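Local coordinates for cobalt-precorrin-5B C(1)-methyltransferase (Archaeoglobus fulgidus, PDB 1SR8), which probably catalyses the S-adenosylmethionine-dependent methylation of C-1 in cobalt-precorrin-5B to give cobalt-precorrin-6A, a step of the anaerobic route to cobalamin, at residues S27-L38 with F189-T200; F98-F106 with S159-T170. All blocks are in the same frame, centred on the assembly; numbering follows the deposited sequence.

Interaction 1: S27-L38 with F189-T200; sequences SGLYILTEDGYL and FVEPWCKKLVET
Lys196 NZ meets Asp35 OD2 at 2.6 Å, a salt bridge that ties the first turn of helix 195-204 to the tight turn between strands 30-33 and 36-42. The ammonium reaches the syn side of that oxygen, 26° out of the carboxylate plane. Getting there takes a bend: the lysine leaves the helix with CG anti to its backbone N, kinks at chi2 (68°), then runs extended, so that its CE lies against Thr33 OG1 at 3.5 Å. One ordered water bridges the two segments here, accepting from Glu34 N and, weakly, from Lys196 NZ while donating to Thr200 OG1. That hydroxyl also bonds to Lys196 O at 2.5 Å, one turn back in its own helix, and Thr200 N reaches the same carbonyl from the opposite face.

Next to this polar end the contact turns apolar. Leu38 lowers CD1 onto the helix backbone, 3.4 Å from Leu197 CA, while its CD2 faces Cys194 SG. Ile31, from the neighbouring strand of the hairpin, brings CD1 to 3.5 Å from Leu197 CD1; these two approaches to Leu197 are tighter than usual. The same Ile31 methyl touches the Pro192 ring and the carboxylate of Glu191, which has its own charged partners in Arg40 and Lys201. At the far end Gly28 O lies 3.4 Å from Phe189 CD1, and Leu29 CD2 sits at the edge of that ring.

The hairpin thus lays one side over the start of the helix and the loop leading into it. Salt bridge and water join its turn to the first turns of the helix, beside a close-fitting apolar middle.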
# COMPACT_ATOMS: atom_id res chain seq x y z
N SER A 27 9.15 8.70 -7.51
CA SER A 27 9.55 7.46 -6.84
C SER A 27 8.41 6.76 -6.10
O SER A 27 8.56 5.61 -5.66
CB SER A 27 10.70 7.74 -5.86
OG SER A 27 10.22 8.32 -4.65
N GLY A 28 7.29 7.44 -5.96
CA GLY A 28 6.16 6.87 -5.24
C GLY A 28 6.38 6.92 -3.74
O GLY A 28 5.46 6.67 -2.96
N LEU A 29 7.59 7.26 -3.32
CA LEU A 29 7.90 7.30 -1.90
C LEU A 29 7.67 8.66 -1.22
O LEU A 29 7.73 8.76 0.01
CB LEU A 29 9.35 6.82 -1.68
CG LEU A 29 9.54 5.32 -1.98
CD1 LEU A 29 11.02 5.01 -2.11
CD2 LEU A 29 8.92 4.48 -0.88
N TYR A 30 7.37 9.69 -2.00
CA TYR A 30 7.12 11.00 -1.41
C TYR A 30 5.87 11.70 -1.91
O TYR A 30 5.58 11.72 -3.12
CB TYR A 30 8.31 11.93 -1.64
CG TYR A 30 9.59 11.45 -1.02
CD1 TYR A 30 10.39 10.52 -1.68
CD2 TYR A 30 10.00 11.91 0.23
CE1 TYR A 30 11.55 10.04 -1.10
CE2 TYR A 30 11.16 11.45 0.82
CZ TYR A 30 11.93 10.51 0.15
OH TYR A 30 13.07 10.00 0.74
N ILE A 31 5.12 12.26 -0.96
CA ILE A 31 3.93 13.04 -1.23
C ILE A 31 4.33 14.47 -0.87
O ILE A 31 4.54 14.81 0.29
CB ILE A 31 2.73 12.65 -0.33
CG1 ILE A 31 2.25 11.24 -0.66
CG2 ILE A 31 1.60 13.64 -0.55
CD1 ILE A 31 1.05 10.81 0.16
N LEU A 32 4.46 15.30 -1.89
CA LEU A 32 4.85 16.69 -1.69
C LEU A 32 3.72 17.45 -1.00
O LEU A 32 2.55 17.28 -1.34
CB LEU A 32 5.18 17.31 -3.04
CG LEU A 32 5.39 18.81 -3.20
CD1 LEU A 32 6.58 19.28 -2.38
CD2 LEU A 32 5.61 19.10 -4.67
N THR A 33 4.08 18.28 -0.02
CA THR A 33 3.09 19.09 0.68
C THR A 33 3.42 20.57 0.50
O THR A 33 4.41 20.94 -0.15
CB THR A 33 3.04 18.80 2.20
OG1 THR A 33 4.20 19.34 2.84
CG2 THR A 33 2.99 17.30 2.45
N GLU A 34 2.56 21.41 1.06
CA GLU A 34 2.70 22.86 0.99
C GLU A 34 4.08 23.28 1.52
O GLU A 34 4.73 24.17 0.95
CB GLU A 34 1.58 23.51 1.81
CG GLU A 34 1.14 24.88 1.34
CD GLU A 34 -0.18 25.30 1.95
OE1 GLU A 34 -0.29 25.31 3.19
OE2 GLU A 34 -1.12 25.61 1.19
N ASP A 35 4.52 22.63 2.59
CA ASP A 35 5.80 22.94 3.21
C ASP A 35 6.61 21.69 3.56
O ASP A 35 6.79 21.37 4.74
CB ASP A 35 5.59 23.80 4.46
CG ASP A 35 4.72 23.12 5.51
OD1 ASP A 35 4.38 23.77 6.52
OD2 ASP A 35 4.37 21.93 5.32
N GLY A 36 7.09 20.98 2.55
CA GLY A 36 7.87 19.78 2.81
C GLY A 36 7.37 18.55 2.08
O GLY A 36 6.72 18.66 1.04
N TYR A 37 7.68 17.38 2.63
CA TYR A 37 7.28 16.09 2.05
C TYR A 37 6.71 15.15 3.10
O TYR A 37 7.00 15.27 4.29
CB TYR A 37 8.50 15.40 1.41
CG TYR A 37 9.11 16.10 0.22
CD1 TYR A 37 8.59 15.94 -1.06
CD2 TYR A 37 10.22 16.95 0.37
CE1 TYR A 37 9.14 16.60 -2.17
CE2 TYR A 37 10.79 17.62 -0.73
CZ TYR A 37 10.24 17.44 -2.00
OH TYR A 37 10.78 18.11 -3.08
N LEU A 38 5.86 14.22 2.66
CA LEU A 38 5.32 13.19 3.53
C LEU A 38 5.91 11.92 2.93
O LEU A 38 5.98 11.79 1.70
CB LEU A 38 3.79 13.13 3.48
CG LEU A 38 3.02 14.01 4.48
CD1 LEU A 38 1.52 13.91 4.21
CD2 LEU A 38 3.33 13.56 5.89
N PHE A 189 2.55 0.36 -1.95
CA PHE A 189 2.97 1.42 -1.04
C PHE A 189 1.99 1.61 0.11
O PHE A 189 0.81 1.25 -0.01
CB PHE A 189 3.08 2.75 -1.80
CG PHE A 189 4.11 2.74 -2.90
CD1 PHE A 189 5.36 3.31 -2.71
CD2 PHE A 189 3.82 2.17 -4.14
CE1 PHE A 189 6.31 3.31 -3.73
CE2 PHE A 189 4.76 2.16 -5.16
CZ PHE A 189 6.01 2.73 -4.96
N VAL A 190 2.49 2.16 1.21
CA VAL A 190 1.67 2.43 2.38
C VAL A 190 1.37 3.93 2.40
O VAL A 190 2.28 4.75 2.44
CB VAL A 190 2.41 2.03 3.69
CG1 VAL A 190 1.65 2.55 4.90
CG2 VAL A 190 2.52 0.53 3.78
N GLU A 191 0.09 4.28 2.34
CA GLU A 191 -0.33 5.68 2.36
C GLU A 191 -0.10 6.17 3.80
O GLU A 191 -0.63 5.58 4.74
CB GLU A 191 -1.81 5.78 1.98
CG GLU A 191 -2.31 7.21 1.80
CD GLU A 191 -1.79 7.88 0.53
OE1 GLU A 191 -0.86 7.35 -0.11
OE2 GLU A 191 -2.32 8.96 0.17
N PRO A 192 0.68 7.26 3.97
CA PRO A 192 1.01 7.85 5.28
C PRO A 192 -0.12 8.61 5.98
O PRO A 192 -0.04 9.82 6.18
CB PRO A 192 2.20 8.74 4.97
CG PRO A 192 1.83 9.27 3.62
CD PRO A 192 1.32 8.04 2.89
N TRP A 193 -1.14 7.87 6.38
CA TRP A 193 -2.29 8.47 7.04
C TRP A 193 -2.00 9.15 8.37
O TRP A 193 -1.60 8.52 9.34
CB TRP A 193 -3.38 7.41 7.22
CG TRP A 193 -4.07 7.12 5.92
CD1 TRP A 193 -4.19 5.90 5.31
CD2 TRP A 193 -4.70 8.07 5.05
NE1 TRP A 193 -4.87 6.03 4.12
CE2 TRP A 193 -5.20 7.35 3.94
CE3 TRP A 193 -4.91 9.46 5.11
CZ2 TRP A 193 -5.88 7.98 2.89
CZ3 TRP A 193 -5.59 10.09 4.07
CH2 TRP A 193 -6.07 9.35 2.97
N CYS A 194 -2.23 10.46 8.37
CA CYS A 194 -2.07 11.34 9.53
C CYS A 194 -2.87 12.61 9.20
O CYS A 194 -3.45 12.71 8.11
CB CYS A 194 -0.59 11.68 9.75
SG CYS A 194 0.29 12.30 8.30
N LYS A 195 -2.92 13.57 10.11
CA LYS A 195 -3.68 14.79 9.86
C LYS A 195 -3.07 15.59 8.72
O LYS A 195 -3.78 16.09 7.85
CB LYS A 195 -3.73 15.66 11.12
CG LYS A 195 -4.26 14.93 12.34
CD LYS A 195 -4.23 15.82 13.58
CE LYS A 195 -3.99 14.99 14.83
NZ LYS A 195 -2.66 14.31 14.79
N LYS A 196 -1.75 15.70 8.72
CA LYS A 196 -1.05 16.43 7.68
C LYS A 196 -1.43 15.93 6.29
O LYS A 196 -1.67 16.72 5.38
CB LYS A 196 0.46 16.31 7.88
CG LYS A 196 1.32 16.93 6.77
CD LYS A 196 1.21 18.45 6.74
CE LYS A 196 2.20 19.07 5.74
NZ LYS A 196 2.16 20.57 5.78
N LEU A 197 -1.49 14.61 6.13
CA LEU A 197 -1.86 14.03 4.84
C LEU A 197 -3.30 14.38 4.48
O LEU A 197 -3.59 14.77 3.36
CB LEU A 197 -1.70 12.50 4.83
CG LEU A 197 -2.10 11.80 3.53
CD1 LEU A 197 -1.19 12.27 2.39
CD2 LEU A 197 -1.99 10.29 3.69
N VAL A 198 -4.21 14.22 5.44
CA VAL A 198 -5.62 14.52 5.19
C VAL A 198 -5.81 15.97 4.74
O VAL A 198 -6.61 16.23 3.84
CB VAL A 198 -6.51 14.25 6.43
CG1 VAL A 198 -7.94 14.67 6.15
CG2 VAL A 198 -6.49 12.77 6.78
N GLU A 199 -5.08 16.90 5.36
CA GLU A 199 -5.18 18.32 5.01
C GLU A 199 -4.53 18.62 3.68
O GLU A 199 -5.04 19.42 2.89
CB GLU A 199 -4.51 19.19 6.07
CG GLU A 199 -4.94 18.89 7.48
CD GLU A 199 -4.30 19.84 8.48
OE1 GLU A 199 -3.10 20.17 8.30
OE2 GLU A 199 -4.99 20.24 9.45
N THR A 200 -3.39 17.97 3.45
CA THR A 200 -2.65 18.14 2.21
C THR A 200 -3.46 17.63 1.01
O THR A 200 -3.58 18.31 -0.01
CB THR A 200 -1.31 17.35 2.25
OG1 THR A 200 -0.54 17.78 3.37
CG2 THR A 200 -0.51 17.57 0.97
O HOH W 1 0.33 20.81 2.85

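Interaction 2: F98-F106 with S159-T170; sequences FDVTNGIIF and SVPDGEEVAKKT
Two waters, rather than any direct hydrogen bond, join the polar backbone of Ile105 to Asp162. One donates to Ile105 O and accepts from Asp162 N, at 2.6 Å from the latter; the other accepts from Ile105 N and donates to Asp162 OD2, 3.0 Å away. Asp162 occupies the N-cap position of helix 163-168, yet its carboxylate makes no capping bond and is engaged by this water instead.

The direct contacts are hydrocarbon. Ile104, with CG1 anti to the backbone N (chi1 -151°) and the chain extended beyond it, pushes CD1 against Val166 CG2 at 3.4 Å, closer than carbons usually come, while Val160 CG1, crossing at about a right angle, is 4.0 Å from the same CD1. The other methyl of Val160, CG2, stands over one face of the Phe106 ring in a CH-pi contact, 3.9 Å from the centroid and 21° off the normal. Beyond this point the backbones draw together, and Phe106 CA makes a CA-H...O contact with Ser159 O at 3.5 Å, where strands 105-111 and 155-159 run antiparallel in the mixed sheet.

Toward the other end, Val100 presents CG2 to Lys169, whose NZ is 3.5 Å away, although that lysine is poorly ordered. Val100 and Thr101 belong to a turn shaped by Asp99, whose OD1 accepts from Thr101 N in an Asx turn; Lys91 binds both Asp99 OD2 and Thr101 OG1.

Short helix 163-168 is therefore seated against the loop entering strand 105-111 by branched aliphatic side chains: apolar groups make the direct contact, while water carries the polar link between Ile105 and Asp162.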
# COMPACT_ATOMS: atom_id res chain seq x y z
N PHE A 98 0.32 5.68 12.47
CA PHE A 98 0.42 4.41 13.19
C PHE A 98 -0.02 3.16 12.44
O PHE A 98 -1.21 2.88 12.30
CB PHE A 98 -0.33 4.43 14.51
CG PHE A 98 -0.21 3.14 15.27
CD1 PHE A 98 1.03 2.69 15.70
CD2 PHE A 98 -1.33 2.33 15.47
CE1 PHE A 98 1.17 1.45 16.32
CE2 PHE A 98 -1.21 1.09 16.09
CZ PHE A 98 0.04 0.64 16.51
N ASP A 99 0.96 2.39 11.98
CA ASP A 99 0.73 1.15 11.25
C ASP A 99 1.25 0.04 12.17
O ASP A 99 2.45 -0.05 12.42
CB ASP A 99 1.54 1.20 9.96
CG ASP A 99 1.35 -0.02 9.10
OD1 ASP A 99 0.87 -1.06 9.61
OD2 ASP A 99 1.71 0.04 7.92
N VAL A 100 0.36 -0.81 12.66
CA VAL A 100 0.75 -1.88 13.59
C VAL A 100 1.89 -2.79 13.14
O VAL A 100 2.57 -3.37 13.99
CB VAL A 100 -0.47 -2.75 13.97
CG1 VAL A 100 -0.97 -3.50 12.76
CG2 VAL A 100 -0.09 -3.71 15.08
N THR A 101 2.12 -2.93 11.83
CA THR A 101 3.19 -3.78 11.34
C THR A 101 4.41 -3.00 10.88
O THR A 101 5.31 -3.55 10.24
CB THR A 101 2.74 -4.70 10.18
OG1 THR A 101 2.28 -3.92 9.07
CG2 THR A 101 1.64 -5.63 10.63
N ASN A 102 4.46 -1.71 11.20
CA ASN A 102 5.62 -0.91 10.83
C ASN A 102 6.81 -1.54 11.57
O ASN A 102 6.66 -2.01 12.69
CB ASN A 102 5.42 0.55 11.27
CG ASN A 102 6.69 1.38 11.15
OD1 ASN A 102 7.35 1.41 10.12
ND2 ASN A 102 7.03 2.08 12.23
N GLY A 103 7.97 -1.60 10.92
CA GLY A 103 9.13 -2.19 11.57
C GLY A 103 9.15 -3.71 11.68
O GLY A 103 10.12 -4.27 12.19
N ILE A 104 8.11 -4.39 11.21
CA ILE A 104 8.07 -5.85 11.29
C ILE A 104 9.08 -6.49 10.32
O ILE A 104 9.21 -6.07 9.18
CB ILE A 104 6.65 -6.37 11.02
CG1 ILE A 104 6.44 -7.69 11.77
CG2 ILE A 104 6.43 -6.58 9.53
CD1 ILE A 104 4.99 -8.05 11.97
N ILE A 105 9.78 -7.52 10.79
CA ILE A 105 10.77 -8.19 9.96
C ILE A 105 10.24 -9.31 9.08
O ILE A 105 9.42 -10.13 9.50
CB ILE A 105 11.90 -8.79 10.82
CG1 ILE A 105 12.76 -7.68 11.43
CG2 ILE A 105 12.76 -9.71 9.98
CD1 ILE A 105 13.59 -6.93 10.42
N PHE A 106 10.73 -9.33 7.85
CA PHE A 106 10.38 -10.36 6.87
C PHE A 106 11.65 -11.12 6.55
O PHE A 106 12.68 -10.52 6.26
CB PHE A 106 9.83 -9.74 5.58
CG PHE A 106 8.34 -9.55 5.58
CD1 PHE A 106 7.52 -10.44 4.91
CD2 PHE A 106 7.76 -8.50 6.29
CE1 PHE A 106 6.13 -10.29 4.94
CE2 PHE A 106 6.39 -8.34 6.32
CZ PHE A 106 5.57 -9.23 5.65
N SER A 159 9.05 -15.78 5.53
CA SER A 159 8.54 -15.90 6.90
C SER A 159 8.57 -14.59 7.65
O SER A 159 9.30 -13.66 7.29
CB SER A 159 9.37 -16.92 7.69
OG SER A 159 9.31 -18.21 7.10
N VAL A 160 7.78 -14.53 8.72
CA VAL A 160 7.69 -13.35 9.57
C VAL A 160 7.88 -13.81 11.03
O VAL A 160 6.93 -14.20 11.71
CB VAL A 160 6.32 -12.66 9.40
CG1 VAL A 160 6.31 -11.34 10.14
CG2 VAL A 160 6.04 -12.46 7.91
N PRO A 161 9.13 -13.77 11.52
CA PRO A 161 9.52 -14.17 12.88
C PRO A 161 8.57 -13.77 14.01
O PRO A 161 8.27 -14.60 14.88
CB PRO A 161 10.90 -13.55 13.03
CG PRO A 161 11.46 -13.69 11.65
CD PRO A 161 10.30 -13.26 10.77
N ASP A 162 8.09 -12.53 14.01
CA ASP A 162 7.19 -12.08 15.07
C ASP A 162 5.77 -11.94 14.56
O ASP A 162 4.94 -11.27 15.18
CB ASP A 162 7.64 -10.73 15.64
CG ASP A 162 9.04 -10.77 16.21
OD1 ASP A 162 9.33 -11.65 17.06
OD2 ASP A 162 9.85 -9.92 15.82
N GLY A 163 5.49 -12.59 13.44
CA GLY A 163 4.18 -12.49 12.85
C GLY A 163 3.04 -13.01 13.70
O GLY A 163 1.99 -12.37 13.79
N GLU A 164 3.23 -14.16 14.33
CA GLU A 164 2.17 -14.73 15.14
C GLU A 164 1.80 -13.82 16.30
O GLU A 164 0.62 -13.69 16.65
CB GLU A 164 2.58 -16.09 15.67
CG GLU A 164 1.42 -16.87 16.26
CD GLU A 164 1.85 -18.22 16.78
OE1 GLU A 164 2.42 -19.00 15.99
OE2 GLU A 164 1.61 -18.48 17.98
N GLU A 165 2.81 -13.20 16.90
CA GLU A 165 2.58 -12.29 18.01
C GLU A 165 1.92 -11.01 17.51
O GLU A 165 0.79 -10.71 17.89
CB GLU A 165 3.90 -11.94 18.70
CG GLU A 165 4.32 -12.97 19.72
CD GLU A 165 3.18 -13.39 20.63
OE1 GLU A 165 2.55 -12.52 21.27
OE2 GLU A 165 2.90 -14.62 20.71
N VAL A 166 2.63 -10.27 16.66
CA VAL A 166 2.10 -9.03 16.11
C VAL A 166 0.66 -9.22 15.67
O VAL A 166 -0.15 -8.30 15.76
CB VAL A 166 2.93 -8.55 14.89
CG1 VAL A 166 2.28 -7.34 14.25
CG2 VAL A 166 4.34 -8.22 15.33
N ALA A 167 0.34 -10.42 15.21
CA ALA A 167 -1.00 -10.76 14.75
C ALA A 167 -2.02 -10.68 15.87
O ALA A 167 -3.16 -10.24 15.67
CB ALA A 167 -1.00 -12.16 14.14
N LYS A 168 -1.63 -11.11 17.06
CA LYS A 168 -2.52 -11.10 18.21
C LYS A 168 -3.09 -9.70 18.49
O LYS A 168 -4.14 -9.57 19.11
CB LYS A 168 -1.79 -11.62 19.46
CG LYS A 168 -1.39 -13.10 19.41
CD LYS A 168 -0.73 -13.52 20.72
CE LYS A 168 -0.50 -15.03 20.82
NZ LYS A 168 0.65 -15.56 20.02
N LYS A 169 -2.40 -8.67 18.02
CA LYS A 169 -2.86 -7.30 18.25
C LYS A 169 -3.31 -6.64 16.96
O LYS A 169 -3.41 -5.41 16.88
CB LYS A 169 -1.73 -6.48 18.90
CG LYS A 169 -0.46 -6.37 18.06
CD LYS A 169 0.77 -6.08 18.92
CE LYS A 169 0.75 -4.69 19.53
NZ LYS A 169 0.87 -3.62 18.49
N THR A 170 -3.58 -7.45 15.95
CA THR A 170 -4.01 -6.92 14.67
C THR A 170 -5.49 -7.24 14.45
O THR A 170 -6.10 -6.78 13.48
CB THR A 170 -3.17 -7.53 13.52
OG1 THR A 170 -3.33 -6.73 12.34
CG2 THR A 170 -3.62 -8.94 13.22
O HOH W 2 8.93 -10.64 12.49
O HOH W 3 9.45 -8.13 13.47

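How the interactions relate
Both contacts set a helix and the residues leading into it against chain that comes earlier in sequence, but they belong to different parts of the fold. Interaction 1 joins a small antiparallel sheet to helix 195-204; interaction 2 lies at the six-stranded mixed sheet, where strands 105-111 and 155-159 adjoin. Along the chain, both segments of interaction 2 fall between those of interaction 1. Their centres are about 24 Å apart, yet they touch at one point, where Val190 CG1 packs 3.9 Å from Asp99 OD2. Trp193 adds a second connection nearby, through a backbone hydrogen bond to Glu97, the residue just before 98-106. No bound substrate or cofactor marks a catalytic pocket near either contact.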